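Long-range contacts in choline dehydrogenase and related flavoproteins (Aspergillus oryzae, PDB 3Q9T), which is a formate oxidase of the glucose-methanol-choline oxidoreductase family that carries 8-formyl-FAD as its cofactor: residues V10-G15 and L34-G39; L304-G309 and F509-T514. All blocks are in the same frame, centred on the assembly; numbering follows the deposited sequence.

Contact 1. Residues V10-G15 and L34-G39; sequences VIVGGG and LIVEAG. With FAY ([(2R,3S,4R,5R)-5-(6-amino-9H-purin-9-yl)-3,4-dihydroxytetrahydrofuran-2-yl]methyl (2R,3S,4S)-5-(8-formyl-7-methyl-2,4-dioxo-3,4-dihydrobenzo[g]pteridin-10(2H)-yl)-2,3,4-trihydroxypentyl dihydrogen diphosphate), chain D.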
loop_
_atom_site.group_PDB
_atom_site.type_symbol
_atom_site.label_atom_id
_atom_site.label_comp_id
_atom_site.label_asym_id
_atom_site.label_seq_id
_atom_site.Cartn_x
_atom_site.Cartn_y
_atom_site.Cartn_z
ATOM N N VAL A 10 -12.455 -32.978 17.903
ATOM C CA VAL A 10 -12.973 -31.856 17.120
ATOM C C VAL A 10 -11.814 -31.202 16.379
ATOM O O VAL A 10 -10.836 -30.800 16.997
ATOM C CB VAL A 10 -13.671 -30.821 18.015
ATOM C CG1 VAL A 10 -14.054 -29.596 17.220
ATOM C CG2 VAL A 10 -14.912 -31.440 18.700
ATOM N N ILE A 11 -11.903 -31.134 15.053
ATOM C CA ILE A 11 -10.936 -30.346 14.283
ATOM C C ILE A 11 -11.554 -28.990 13.912
ATOM O O ILE A 11 -12.628 -28.919 13.302
ATOM C CB ILE A 11 -10.441 -31.064 13.015
ATOM C CG1 ILE A 11 -9.440 -32.181 13.357
ATOM C CG2 ILE A 11 -9.761 -30.069 12.059
ATOM C CD1 ILE A 11 -10.047 -33.359 14.039
ATOM N N VAL A 12 -10.875 -27.922 14.310
ATOM C CA VAL A 12 -11.356 -26.563 14.066
ATOM C C VAL A 12 -10.634 -25.991 12.867
ATOM O O VAL A 12 -9.485 -25.552 12.978
ATOM C CB VAL A 12 -11.101 -25.664 15.290
ATOM C CG1 VAL A 12 -11.625 -24.258 15.050
ATOM C CG2 VAL A 12 -11.770 -26.269 16.516
ATOM N N GLY A 13 -11.316 -26.004 11.718
ATOM C CA GLY A 13 -10.714 -25.605 10.463
ATOM C C GLY A 13 -10.457 -26.826 9.593
ATOM O O GLY A 13 -9.503 -27.550 9.821
ATOM N N GLY A 14 -11.322 -27.064 8.607
ATOM C CA GLY A 14 -11.167 -28.199 7.714
ATOM C C GLY A 14 -10.215 -27.908 6.562
ATOM O O GLY A 14 -10.562 -28.073 5.394
ATOM N N GLY A 15 -9.003 -27.481 6.891
ATOM C CA GLY A 15 -8.019 -27.143 5.876
ATOM C C GLY A 15 -7.036 -28.259 5.572
ATOM O O GLY A 15 -7.344 -29.455 5.717
ATOM N N LEU A 34 -15.462 -34.599 14.570
ATOM C CA LEU A 34 -16.177 -33.448 14.019
ATOM C C LEU A 34 -15.192 -32.505 13.344
ATOM O O LEU A 34 -14.130 -32.237 13.890
ATOM C CB LEU A 34 -16.928 -32.683 15.117
ATOM C CG LEU A 34 -17.397 -31.262 14.756
ATOM C CD1 LEU A 34 -18.616 -31.301 13.834
ATOM C CD2 LEU A 34 -17.706 -30.463 16.011
ATOM N N ILE A 35 -15.549 -32.013 12.156
ATOM C CA ILE A 35 -14.827 -30.910 11.527
ATOM C C ILE A 35 -15.709 -29.662 11.355
ATOM O O ILE A 35 -16.707 -29.702 10.651
ATOM C CB ILE A 35 -14.287 -31.294 10.130
ATOM C CG1 ILE A 35 -13.488 -32.596 10.204
ATOM C CG2 ILE A 35 -13.428 -30.162 9.572
ATOM C CD1 ILE A 35 -13.211 -33.222 8.848
ATOM N N VAL A 36 -15.328 -28.555 11.988
ATOM C CA VAL A 36 -15.960 -27.262 11.707
ATOM C C VAL A 36 -15.111 -26.459 10.723
ATOM O O VAL A 36 -13.883 -26.488 10.773
ATOM C CB VAL A 36 -16.257 -26.432 12.988
ATOM C CG1 VAL A 36 -17.277 -27.151 13.873
ATOM C CG2 VAL A 36 -14.989 -26.119 13.759
ATOM N N GLU A 37 -15.786 -25.760 9.816
ATOM C CA GLU A 37 -15.151 -25.123 8.670
ATOM C C GLU A 37 -16.017 -23.959 8.220
ATOM O O GLU A 37 -17.232 -24.114 8.074
ATOM C CB GLU A 37 -15.031 -26.117 7.518
ATOM C CG GLU A 37 -14.672 -25.501 6.192
ATOM C CD GLU A 37 -13.394 -24.679 6.260
ATOM O OE1 GLU A 37 -12.443 -25.103 6.945
ATOM O OE2 GLU A 37 -13.347 -23.602 5.641
ATOM N N ALA A 38 -15.385 -22.805 8.004
ATOM C CA ALA A 38 -16.080 -21.589 7.566
ATOM C C ALA A 38 -16.631 -21.668 6.135
ATOM O O ALA A 38 -17.694 -21.129 5.852
ATOM C CB ALA A 38 -15.162 -20.372 7.719
ATOM N N GLY A 39 -15.904 -22.340 5.244
ATOM C CA GLY A 39 -16.279 -22.430 3.843
ATOM C C GLY A 39 -17.263 -23.545 3.503
ATOM O O GLY A 39 -17.792 -24.209 4.396
HETATM P P FAY D . -2.975 -24.983 6.568
HETATM N N1 FAY D . 2.298 -24.557 -1.127
HETATM C C2 FAY D . 2.868 -25.516 -1.961
HETATM O O2 FAY D . 3.454 -26.479 -1.481
HETATM N N3 FAY D . 2.396 -25.662 -3.248
HETATM C C4 FAY D . 1.840 -24.574 -3.873
HETATM O O4 FAY D . 2.097 -24.412 -5.081
HETATM N N5 FAY D . 0.687 -22.497 -3.642
HETATM C C6 FAY D . -0.897 -20.767 -3.496
HETATM C C7 FAY D . -1.797 -20.001 -2.776
HETATM C C8 FAY D . -1.910 -20.190 -1.395
HETATM O O8 FAY D . -3.269 -19.779 0.469
HETATM C C9 FAY D . -1.204 -21.233 -0.780
HETATM P PA FAY D . -5.360 -23.845 5.557
HETATM C "C1'" FAY D . 0.466 -23.189 0.643
HETATM C C10 FAY D . 1.511 -23.562 -1.657
HETATM N N10 FAY D . 0.625 -22.851 -0.842
HETATM N N1A FAY D . -13.875 -20.274 11.417
HETATM O O1A FAY D . -5.656 -22.465 5.073
HETATM C C1B FAY D . -10.563 -22.529 8.023
HETATM O O1P FAY D . -3.624 -26.282 6.983
HETATM C "C2'" FAY D . -0.506 -24.371 0.865
HETATM O "O2'" FAY D . -1.609 -24.158 0.059
HETATM C C2A FAY D . -14.043 -21.468 10.741
HETATM O O2A FAY D . -5.164 -24.847 4.461
HETATM C C2B FAY D . -10.213 -22.051 6.626
HETATM O O2B FAY D . -11.349 -21.815 5.814
HETATM O O2P FAY D . -1.938 -24.542 7.585
HETATM C "C3'" FAY D . -0.990 -24.802 2.288
HETATM O "O3'" FAY D . -2.361 -25.183 2.382
HETATM N N3A FAY D . -13.067 -21.926 9.871
HETATM C C3B FAY D . -9.402 -23.218 6.106
HETATM O O3B FAY D . -10.287 -24.204 5.634
HETATM O O3P FAY D . -4.083 -23.814 6.510
HETATM C "C4'" FAY D . -0.728 -23.812 3.395
HETATM O "O4'" FAY D . 0.646 -23.454 3.274
HETATM C C4A FAY D . -11.936 -21.198 9.687
HETATM C C4B FAY D . -8.743 -23.775 7.344
HETATM O O4B FAY D . -9.414 -23.212 8.458
HETATM C C4X FAY D . 1.400 -23.513 -3.059
HETATM C "C5'" FAY D . -1.051 -24.430 4.777
HETATM O "O5'" FAY D . -2.331 -25.015 5.061
HETATM C C5A FAY D . -11.745 -19.998 10.367
HETATM C C5B FAY D . -7.261 -23.453 7.375
HETATM O O5B FAY D . -6.612 -24.323 6.480
HETATM C C5X FAY D . -0.042 -21.648 -2.838
HETATM C C6A FAY D . -12.725 -19.525 11.237
HETATM N N6A FAY D . -12.588 -18.323 11.814
HETATM N N7A FAY D . -10.547 -19.499 10.001
HETATM C C7M FAY D . -2.485 -18.859 -3.484
HETATM C C8A FAY D . -9.966 -20.345 9.123
HETATM C C8M FAY D . -3.120 -19.660 -0.726
HETATM C C9A FAY D . -0.227 -21.941 -1.477
HETATM N N9A FAY D . -10.815 -21.392 8.917
#
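The beta-alpha-beta unit of a Rossmann-type dinucleotide fold brings Val10, Ile11 and Val12 alongside Leu34, Ile35 and Val36 as neighbouring parallel strands, their axes 4.7 Å apart. Ile11 supplies both of its backbone polar groups: its N bonds to Leu34 O and its O receives Val36 N. Beta-branched and leucine side chains suit buried strands. On one face Val10 CG1 lies side by side with Leu34 CD2 at 3.9 Å. Val36 has CG1 anti to its carbonyl carbon (chi1 -64°), which leaves CG2 between N and the carbonyl carbon and against Val12 CA at 3.7 Å. Past the strands, Gly13 N still reaches Val36 O, at 2.8 Å. Glycines are needed in the turn: Gly13 has positive phi and the ribose beside it, and Ile35 CG2 packs directly on Gly14 CA at 3.5 Å. Glu37, bent at chi2 (55°), turns its carboxylate to the adenosine ribose of the cofactor. OE1 takes FAY O3B at 2.7 Å and a weak bond from Gly14 N, while OE2 takes FAY O2B at 2.7 Å and Gly39 N, so both ribose hydroxyls are gripped. Helix 16-25 covers the Ile11 and Ile35 face through Ala22, and strand 253-258 covers the Val10, Leu34 and Val36 face; strands 261-264 and 221-224 flank the pair within the parallel sheet.

Contact 2. Residues L304-G309 and F509-T514; sequences LMDHPG and FHPTGT. With FAY ([(2R,3S,4R,5R)-5-(6-amino-9H-purin-9-yl)-3,4-dihydroxytetrahydrofuran-2-yl]methyl (2R,3S,4S)-5-(8-formyl-7-methyl-2,4-dioxo-3,4-dihydrobenzo[g]pteridin-10(2H)-yl)-2,3,4-trihydroxypentyl dihydrogen diphosphate), chain D.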
loop_
_atom_site.group_PDB
_atom_site.type_symbol
_atom_site.label_atom_id
_atom_site.label_comp_id
_atom_site.label_asym_id
_atom_site.label_seq_id
_atom_site.Cartn_x
_atom_site.Cartn_y
_atom_site.Cartn_z
ATOM N N LEU A 304 5.702 -14.795 12.626
ATOM C CA LEU A 304 5.152 -15.001 11.295
ATOM C C LEU A 304 6.291 -14.894 10.272
ATOM O O LEU A 304 6.929 -13.844 10.156
ATOM C CB LEU A 304 4.084 -13.956 11.014
ATOM C CG LEU A 304 3.659 -13.839 9.563
ATOM C CD1 LEU A 304 2.965 -15.123 9.169
ATOM C CD2 LEU A 304 2.769 -12.624 9.366
ATOM N N MET A 305 6.562 -15.982 9.549
ATOM C CA MET A 305 7.613 -15.972 8.522
ATOM C C MET A 305 7.084 -16.500 7.193
ATOM O O MET A 305 6.392 -17.528 7.148
ATOM C CB MET A 305 8.832 -16.792 8.955
ATOM C CG MET A 305 10.089 -16.461 8.168
ATOM S SD MET A 305 10.873 -14.918 8.724
ATOM C CE MET A 305 12.124 -14.770 7.453
ATOM N N ASP A 306 7.403 -15.784 6.118
ATOM C CA ASP A 306 6.912 -16.130 4.789
ATOM C C ASP A 306 8.074 -15.937 3.810
ATOM O O ASP A 306 9.118 -15.395 4.186
ATOM C CB ASP A 306 5.726 -15.225 4.445
ATOM C CG ASP A 306 4.954 -15.669 3.187
ATOM O OD1 ASP A 306 5.276 -16.705 2.590
ATOM O OD2 ASP A 306 3.998 -14.966 2.802
ATOM N N HIS A 307 7.900 -16.380 2.567
ATOM C CA HIS A 307 8.902 -16.144 1.526
ATOM C C HIS A 307 8.507 -14.928 0.692
ATOM O O HIS A 307 7.403 -14.900 0.152
ATOM C CB HIS A 307 8.952 -17.322 0.560
ATOM C CG HIS A 307 9.529 -18.579 1.135
ATOM N ND1 HIS A 307 9.004 -19.820 0.857
ATOM C CD2 HIS A 307 10.598 -18.792 1.938
ATOM C CE1 HIS A 307 9.717 -20.746 1.473
ATOM N NE2 HIS A 307 10.695 -20.149 2.130
ATOM N N PRO A 308 9.413 -13.945 0.534
ATOM C CA PRO A 308 9.061 -12.854 -0.383
ATOM C C PRO A 308 9.337 -13.331 -1.804
ATOM O O PRO A 308 10.223 -14.160 -1.989
ATOM C CB PRO A 308 10.042 -11.748 0.004
ATOM C CG PRO A 308 11.267 -12.501 0.451
ATOM C CD PRO A 308 10.810 -13.841 1.000
ATOM N N GLY A 309 8.561 -12.854 -2.774
ATOM C CA GLY A 309 8.744 -13.245 -4.152
ATOM C C GLY A 309 8.731 -11.981 -4.984
ATOM O O GLY A 309 7.919 -11.094 -4.729
ATOM N N PHE A 509 3.155 -16.959 -0.983
ATOM C CA PHE A 509 2.030 -17.761 -0.463
ATOM C C PHE A 509 2.420 -18.851 0.549
ATOM O O PHE A 509 1.704 -19.839 0.689
ATOM C CB PHE A 509 1.193 -18.363 -1.604
ATOM C CG PHE A 509 0.703 -17.340 -2.612
ATOM C CD1 PHE A 509 -0.280 -16.421 -2.270
ATOM C CD2 PHE A 509 1.219 -17.307 -3.897
ATOM C CE1 PHE A 509 -0.741 -15.481 -3.187
ATOM C CE2 PHE A 509 0.762 -16.370 -4.820
ATOM C CZ PHE A 509 -0.224 -15.464 -4.465
ATOM N N HIS A 510 3.521 -18.652 1.281
ATOM C CA HIS A 510 3.984 -19.645 2.262
ATOM C C HIS A 510 4.104 -19.148 3.706
ATOM O O HIS A 510 5.096 -19.443 4.369
ATOM C CB HIS A 510 5.351 -20.221 1.838
ATOM C CG HIS A 510 5.433 -20.567 0.384
ATOM N ND1 HIS A 510 6.596 -20.449 -0.346
ATOM C CD2 HIS A 510 4.490 -21.016 -0.479
ATOM C CE1 HIS A 510 6.363 -20.797 -1.598
ATOM N NE2 HIS A 510 5.095 -21.150 -1.705
ATOM N N PRO A 511 3.100 -18.420 4.224
ATOM C CA PRO A 511 3.235 -17.973 5.624
ATOM C C PRO A 511 3.271 -19.129 6.660
ATOM O O PRO A 511 2.610 -20.153 6.471
ATOM C CB PRO A 511 1.985 -17.114 5.832
ATOM C CG PRO A 511 0.998 -17.680 4.853
ATOM C CD PRO A 511 1.807 -18.032 3.644
ATOM N N THR A 512 4.010 -18.926 7.753
ATOM C CA THR A 512 4.214 -19.929 8.797
ATOM C C THR A 512 4.509 -19.267 10.150
ATOM O O THR A 512 4.683 -18.048 10.225
ATOM C CB THR A 512 5.442 -20.832 8.486
ATOM O OG1 THR A 512 6.639 -20.034 8.484
ATOM C CG2 THR A 512 5.296 -21.554 7.139
ATOM N N GLY A 513 4.537 -20.069 11.218
ATOM C CA GLY A 513 5.263 -19.707 12.423
ATOM C C GLY A 513 4.534 -19.120 13.613
ATOM O O GLY A 513 5.117 -18.985 14.694
ATOM N N THR A 514 3.261 -18.784 13.429
ATOM C CA THR A 514 2.536 -17.985 14.414
ATOM C C THR A 514 2.071 -18.730 15.663
ATOM O O THR A 514 1.445 -18.136 16.531
ATOM C CB THR A 514 1.318 -17.336 13.770
ATOM O OG1 THR A 514 0.561 -18.355 13.098
ATOM C CG2 THR A 514 1.774 -16.272 12.768
HETATM P P FAY D . -2.975 -24.983 6.568
HETATM N N1 FAY D . 2.298 -24.557 -1.127
HETATM C C2 FAY D . 2.868 -25.516 -1.961
HETATM O O2 FAY D . 3.454 -26.479 -1.481
HETATM N N3 FAY D . 2.396 -25.662 -3.248
HETATM C C4 FAY D . 1.840 -24.574 -3.873
HETATM O O4 FAY D . 2.097 -24.412 -5.081
HETATM N N5 FAY D . 0.687 -22.497 -3.642
HETATM C C6 FAY D . -0.897 -20.767 -3.496
HETATM C C7 FAY D . -1.797 -20.001 -2.776
HETATM C C8 FAY D . -1.910 -20.190 -1.395
HETATM O O8 FAY D . -3.269 -19.779 0.469
HETATM C C9 FAY D . -1.204 -21.233 -0.780
HETATM P PA FAY D . -5.360 -23.845 5.557
HETATM C "C1'" FAY D . 0.466 -23.189 0.643
HETATM C C10 FAY D . 1.511 -23.562 -1.657
HETATM N N10 FAY D . 0.625 -22.851 -0.842
HETATM N N1A FAY D . -13.875 -20.274 11.417
HETATM O O1A FAY D . -5.656 -22.465 5.073
HETATM C C1B FAY D . -10.563 -22.529 8.023
HETATM O O1P FAY D . -3.624 -26.282 6.983
HETATM C "C2'" FAY D . -0.506 -24.371 0.865
HETATM O "O2'" FAY D . -1.609 -24.158 0.059
HETATM C C2A FAY D . -14.043 -21.468 10.741
HETATM O O2A FAY D . -5.164 -24.847 4.461
HETATM C C2B FAY D . -10.213 -22.051 6.626
HETATM O O2B FAY D . -11.349 -21.815 5.814
HETATM O O2P FAY D . -1.938 -24.542 7.585
HETATM C "C3'" FAY D . -0.990 -24.802 2.288
HETATM O "O3'" FAY D . -2.361 -25.183 2.382
HETATM N N3A FAY D . -13.067 -21.926 9.871
HETATM C C3B FAY D . -9.402 -23.218 6.106
HETATM O O3B FAY D . -10.287 -24.204 5.634
HETATM O O3P FAY D . -4.083 -23.814 6.510
HETATM C "C4'" FAY D . -0.728 -23.812 3.395
HETATM O "O4'" FAY D . 0.646 -23.454 3.274
HETATM C C4A FAY D . -11.936 -21.198 9.687
HETATM C C4B FAY D . -8.743 -23.775 7.344
HETATM O O4B FAY D . -9.414 -23.212 8.458
HETATM C C4X FAY D . 1.400 -23.513 -3.059
HETATM C "C5'" FAY D . -1.051 -24.430 4.777
HETATM O "O5'" FAY D . -2.331 -25.015 5.061
HETATM C C5A FAY D . -11.745 -19.998 10.367
HETATM C C5B FAY D . -7.261 -23.453 7.375
HETATM O O5B FAY D . -6.612 -24.323 6.480
HETATM C C5X FAY D . -0.042 -21.648 -2.838
HETATM C C6A FAY D . -12.725 -19.525 11.237
HETATM N N6A FAY D . -12.588 -18.323 11.814
HETATM N N7A FAY D . -10.547 -19.499 10.001
HETATM C C7M FAY D . -2.485 -18.859 -3.484
HETATM C C8A FAY D . -9.966 -20.345 9.123
HETATM C C8M FAY D . -3.120 -19.660 -0.726
HETATM C C9A FAY D . -0.227 -21.941 -1.477
HETATM N N9A FAY D . -10.815 -21.392 8.917
#
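Asp306 OD1 is gripped by two backbone N-H groups, that of His307 at 2.6 Å and, across the contact, that of His510 by a weak bond at 2.9 Å. His307 N meets it from above the carboxylate plane, 43° out. An aspartate suits the place because its two carboxylate oxygens can accept separately: OD1 from the two N-H groups, OD2 in a hydrogen bond with Thr507 OG1, so the carboxylate joins the 304-309 segment to the run from Thr507 to His510. Next to it the imidazoles meet edge to edge: His307 ND1 and His510 ND1 share a hydrogen bond of 2.8 Å, each nitrogen lying in the plane of the other ring. The rings stand nearly perpendicular, at 88°, with neither covering the other's face. His510 also touches Arg553, probably the His-Arg pair of the catalytic site, and its CD2 comes within 4.1 Å of FAY C10. Phe509 offers a broad apolar face to the flavin, FAY C7M sitting over it 3.5 Å from CD1. Farther along, Met305 and Thr512 form one antiparallel hydrogen-bonded pair. Met305 N bonds to Thr512 O, and Met305 O accepts both a weak bond from Thr512 N and one from Thr512 OG1 at 2.9 Å; the hydroxyl gets there because it lies between its own N and carbonyl carbon (chi1 64°). Leu304 CB rests on Thr514 CG2 at 3.7 Å. Helix 267-277 packs on Leu304, Pro511 and Thr514, while Asp422 of strand 415-423 touches both histidines, and segment 304-309 runs on into strand 308-316.

In the fold
Both contacts touch the same 8-formyl-FAD, but at different ends of it. Contact 1 holds the adenosine ribose in the nucleotide-binding fold, whereas contact 2 lies beside the isoalloxazine ring, where the reaction is expected. Their centres are 22 Å apart and their nearest atoms about 12 Å apart, so they do not touch and are bridged by the extended cofactor. In sequence they follow one another: contact 1 closes across a single short helix, while contact 2 joins segments 200 residues apart, linking a segment of the N-terminal family region to one of the C-terminal region. Other parts of the chain, among them Thr16, Ser93 and Ala543, also hydrogen-bond the cofactor.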